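Local coordinates for paternally-expressed GENE 3 protein (Homo sapiens, PDB 4BHX) that forms homo- or heterodimers through its SCAN domain to control gene expression combinatorially, and acts between p53 and BAX in a neuronal death pathway activated by DNA damage, at residues E7-R12 / C35-Q40. Residues are numbered along the deposited sequence; the frame is centred on the assembly and turned at random.
Sequences EFFHQR and CLDWLQ. With EDO (1,2-ethanediol), chain K.
Phe9 and Trp38 mark the close pass of two helices of the all-helical SCAN domain, where the N-terminal helix 6-15 packs against the C-terminal end of helix 24-39; the segments 7-12 and 35-39 run roughly antiparallel (144°), their axes 7.5 Å apart at closest. On one side of the interface His10 and Trp38 run side by side in the same direction, both with CG anti to the backbone N (chi1 176° and 167°), which helps to lay the imidazole on the six-membered ring of the indole as an offset stack, centroids 4.0 Å apart. Leu39 CD2 covers the other indole face. His10 NE2 is hydrogen-bonded to Glu56 OE2 of helix 46-61. In one of two Glu7 conformers, OE1 accepts His10 ND1 in the imidazole plane and OE2 takes Gln11 NE2 on its anti lone pair; the ring then has a carboxylate at each nitrogen, which may favour a positive charge. On the other side, Asp37 CB makes a CH-pi contact over the face of Phe9, 3.4 Å from Phe9 CG, and Phe8 CD2 lies against the opposite face. Between these pairs, Phe9 CB touches Trp38 N at 3.6 Å, and His10 CB sits over the five-membered ring, 3.4 Å from Trp38 CD1.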
ATOM      1  N   GLU A   7      -3.328  -6.722  -0.243  1.00 17.87           N
ATOM      2  CA  GLU A   7      -1.926  -6.370  -0.430  0.70 17.99           C
ATOM      3  C   GLU A   7      -1.324  -7.004  -1.708  1.00 16.07           C
ATOM      4  O   GLU A   7      -0.445  -6.434  -2.357  1.00 14.85           O
ATOM      5  CB  GLU A   7      -1.114  -6.743   0.836  0.70 18.02           C
ATOM      6  CG  GLU A   7       0.393  -6.541   0.704  0.70 17.45           C
ATOM      7  CD  GLU A   7       0.782  -5.075   0.381  0.70 18.69           C
ATOM      8  OE1 GLU A   7      -0.041  -4.155   0.596  0.70 17.89           O
ATOM      9  OE2 GLU A   7       1.882  -4.866  -0.095  0.70 16.85           O
ATOM     10  N   PHE A   8      -1.793  -8.201  -2.088  1.00 15.18           N
ATOM     11  CA  PHE A   8      -1.422  -8.863  -3.345  1.00 14.77           C
ATOM     12  C   PHE A   8      -1.756  -7.942  -4.530  1.00 13.48           C
ATOM     13  O   PHE A   8      -0.922  -7.703  -5.444  1.00 12.06           O
ATOM     14  CB  PHE A   8      -2.200 -10.190  -3.550  1.00 15.57           C
ATOM     15  CG  PHE A   8      -2.074 -10.739  -4.907  1.00 16.61           C
ATOM     16  CD1 PHE A   8      -1.038 -11.610  -5.225  1.00 19.36           C
ATOM     17  CD2 PHE A   8      -3.027 -10.457  -5.874  1.00 16.09           C
ATOM     18  CE1 PHE A   8      -0.902 -12.120  -6.494  1.00 19.46           C
ATOM     19  CE2 PHE A   8      -2.869 -10.947  -7.144  1.00 16.71           C
ATOM     20  CZ  PHE A   8      -1.823 -11.769  -7.463  1.00 19.02           C
ATOM     21  N   PHE A   9      -2.917  -7.346  -4.459  1.00 12.84           N
ATOM     22  CA  PHE A   9      -3.333  -6.406  -5.552  1.00 12.68           C
ATOM     23  C   PHE A   9      -2.568  -5.078  -5.524  1.00 13.44           C
ATOM     24  O   PHE A   9      -2.179  -4.602  -6.581  1.00 13.16           O
ATOM     25  CB  PHE A   9      -4.829  -6.154  -5.539  1.00 13.18           C
ATOM     26  CG  PHE A   9      -5.621  -7.370  -5.950  1.00 13.97           C
ATOM     27  CD1 PHE A   9      -5.722  -7.727  -7.293  1.00 14.70           C
ATOM     28  CD2 PHE A   9      -6.206  -8.175  -5.009  1.00 15.46           C
ATOM     29  CE1 PHE A   9      -6.385  -8.856  -7.679  1.00 15.55           C
ATOM     30  CE2 PHE A   9      -6.915  -9.353  -5.399  1.00 15.85           C
ATOM     31  CZ  PHE A   9      -6.983  -9.677  -6.724  1.00 14.51           C
ATOM     32  N   HIS A  10      -2.307  -4.571  -4.335  1.00 12.86           N
ATOM     33  CA  HIS A  10      -1.432  -3.399  -4.179  1.00 13.59           C
ATOM     34  C   HIS A  10      -0.132  -3.615  -4.817  1.00 12.98           C
ATOM     35  O   HIS A  10       0.340  -2.776  -5.549  1.00 12.88           O
ATOM     36  CB  HIS A  10      -1.245  -3.194  -2.714  1.00 13.47           C
ATOM     37  CG  HIS A  10      -0.307  -2.115  -2.370  1.00 16.08           C
ATOM     38  ND1 HIS A  10       0.381  -2.105  -1.181  1.00 18.19           N
ATOM     39  CD2 HIS A  10       0.084  -1.010  -3.053  1.00 14.69           C
ATOM     40  CE1 HIS A  10       1.128  -1.012  -1.129  1.00 20.57           C
ATOM     41  NE2 HIS A  10       0.977  -0.349  -2.252  1.00 16.53           N
ATOM     42  N   GLN A  11       0.504  -4.777  -4.570  1.00 14.07           N
ATOM     43  CA  GLN A  11       1.796  -5.077  -5.183  1.00 14.79           C
ATOM     44  C   GLN A  11       1.660  -5.241  -6.696  1.00 14.67           C
ATOM     45  O   GLN A  11       2.506  -4.711  -7.462  1.00 13.57           O
ATOM     46  CB  GLN A  11       2.442  -6.316  -4.523  1.00 19.87           C
ATOM     47  CG  GLN A  11       2.887  -6.006  -3.097  1.00 25.24           C
ATOM     48  CD  GLN A  11       3.157  -7.239  -2.222  1.00 35.16           C
ATOM     49  OE1 GLN A  11       3.495  -8.307  -2.738  1.00 37.65           O
ATOM     50  NE2 GLN A  11       3.093  -7.064  -0.877  1.00 39.78           N
ATOM     51  N   ARG A  12       0.624  -5.934  -7.182  1.00 11.78           N
ATOM     52  CA  ARG A  12       0.498  -6.059  -8.622  1.00 11.88           C
ATOM     53  C   ARG A  12       0.301  -4.659  -9.320  1.00 11.46           C
ATOM     54  O   ARG A  12       0.817  -4.442 -10.421  1.00 10.63           O
ATOM     55  CB  ARG A  12      -0.648  -6.964  -9.043  1.00 14.38           C
ATOM     56  CG  ARG A  12      -0.608  -8.394  -8.523  1.00 17.31           C
ATOM     57  CD  ARG A  12       0.494  -9.205  -9.160  1.00 19.94           C
ATOM     58  NE  ARG A  12       1.870  -8.791  -8.937  0.50 20.37           N
ATOM     59  CZ  ARG A  12       2.628  -9.083  -7.883  0.50 21.78           C
ATOM     60  NH1 ARG A  12       2.159  -9.751  -6.821  0.50 22.13           N
ATOM     61  NH2 ARG A  12       3.892  -8.649  -7.884  0.50 20.39           N
ATOM     62  N   CYS A  35      -6.020  -1.478  -9.058  1.00 12.32           N
ATOM     63  CA  CYS A  35      -6.110  -0.441  -8.003  1.00 11.74           C
ATOM     64  C   CYS A  35      -7.400  -0.590  -7.248  1.00 11.44           C
ATOM     65  O   CYS A  35      -7.471  -0.378  -6.045  1.00 11.24           O
ATOM     66  CB  CYS A  35      -6.074   0.943  -8.646  1.00 12.78           C
ATOM     67  SG  CYS A  35      -5.926   2.311  -7.491  1.00 15.58           S
ATOM     68  N   LEU A  36      -8.483  -0.908  -7.970  1.00 12.67           N
ATOM     69  CA  LEU A  36      -9.795  -1.147  -7.298  1.00 12.27           C
ATOM     70  C   LEU A  36      -9.818  -2.394  -6.369  1.00 11.83           C
ATOM     71  O   LEU A  36     -10.461  -2.378  -5.310  1.00 11.66           O
ATOM     72  CB  LEU A  36     -10.879  -1.278  -8.345  1.00 13.33           C
ATOM     73  CG  LEU A  36     -11.262  -0.066  -9.219  1.00 14.88           C
ATOM     74  CD1 LEU A  36     -12.275  -0.381 -10.342  1.00 18.32           C
ATOM     75  CD2 LEU A  36     -11.768   0.979  -8.326  1.00 15.92           C
ATOM     76  N   ASP A  37      -9.114  -3.451  -6.768  1.00 12.06           N
ATOM     77  CA  ASP A  37      -8.967  -4.666  -5.956  1.00 13.04           C
ATOM     78  C   ASP A  37      -8.028  -4.460  -4.788  1.00 13.21           C
ATOM     79  O   ASP A  37      -8.152  -5.114  -3.790  1.00 13.67           O
ATOM     80  CB  ASP A  37      -8.519  -5.855  -6.828  1.00 13.41           C
ATOM     81  CG  ASP A  37      -9.682  -6.439  -7.682  1.00 15.68           C
ATOM     82  OD1 ASP A  37     -10.854  -6.379  -7.235  1.00 18.82           O
ATOM     83  OD2 ASP A  37      -9.417  -6.854  -8.802  1.00 13.69           O
ATOM     84  N   TRP A  38      -7.142  -3.453  -4.848  1.00 12.72           N
ATOM     85  CA  TRP A  38      -6.400  -3.064  -3.691  1.00 11.28           C
ATOM     86  C   TRP A  38      -7.235  -2.204  -2.768  1.00 12.55           C
ATOM     87  O   TRP A  38      -7.370  -2.503  -1.552  1.00 12.50           O
ATOM     88  CB  TRP A  38      -5.114  -2.296  -4.138  1.00 12.22           C
ATOM     89  CG  TRP A  38      -4.417  -1.565  -3.042  1.00 11.77           C
ATOM     90  CD1 TRP A  38      -4.262  -1.941  -1.719  1.00 12.53           C
ATOM     91  CD2 TRP A  38      -3.640  -0.350  -3.212  1.00 13.25           C
ATOM     92  NE1 TRP A  38      -3.477  -0.966  -1.049  1.00 14.39           N
ATOM     93  CE2 TRP A  38      -3.105   0.008  -1.951  1.00 12.58           C
ATOM     94  CE3 TRP A  38      -3.336   0.455  -4.331  1.00 12.95           C
ATOM     95  CZ2 TRP A  38      -2.303   1.128  -1.790  1.00 15.11           C
ATOM     96  CZ3 TRP A  38      -2.580   1.591  -4.140  1.00 14.93           C
ATOM     97  CH2 TRP A  38      -2.055   1.909  -2.896  1.00 13.96           C
ATOM     98  N   LEU A  39      -7.805  -1.110  -3.279  1.00 12.59           N
ATOM     99  CA  LEU A  39      -8.346  -0.098  -2.374  1.00 13.86           C
ATOM    100  C   LEU A  39      -9.814  -0.350  -1.994  1.00 14.46           C
ATOM    101  O   LEU A  39     -10.274   0.174  -1.005  1.00 14.71           O
ATOM    102  CB  LEU A  39      -8.153   1.279  -3.014  1.00 14.89           C
ATOM    103  CG  LEU A  39      -6.712   1.767  -3.048  1.00 15.08           C
ATOM    104  CD1 LEU A  39      -6.616   3.076  -3.785  1.00 16.39           C
ATOM    105  CD2 LEU A  39      -6.183   1.963  -1.622  1.00 15.52           C
ATOM    106  N   GLN A  40     -10.518  -1.183  -2.770  1.00 15.67           N
ATOM    107  CA  GLN A  40     -11.953  -1.553  -2.554  1.00 16.19           C
ATOM    108  C   GLN A  40     -12.820  -0.364  -2.148  1.00 16.28           C
ATOM    109  O   GLN A  40     -13.395  -0.351  -1.053  1.00 15.89           O
ATOM    110  CB  GLN A  40     -12.054  -2.659  -1.477  1.00 16.56           C
ATOM    111  CG  GLN A  40     -11.189  -3.878  -1.754  1.00 20.00           C
ATOM    112  CD  GLN A  40     -11.406  -5.020  -0.778  1.00 21.91           C
ATOM    113  OE1 GLN A  40     -10.740  -5.148   0.240  1.00 23.36           O
ATOM    114  NE2 GLN A  40     -12.325  -5.870  -1.115  1.00 26.40           N
TER
HETATM  115  C1  EDO K1099       1.669 -10.416  -0.171  1.00 47.98           C
HETATM  116  O1  EDO K1099       1.919 -10.040  -1.541  1.00 48.47           O
HETATM  117  C2  EDO K1099       0.248 -10.920  -0.103  1.00 43.70           C
HETATM  118  O2  EDO K1099       0.177 -12.133  -0.887  1.00 43.73           O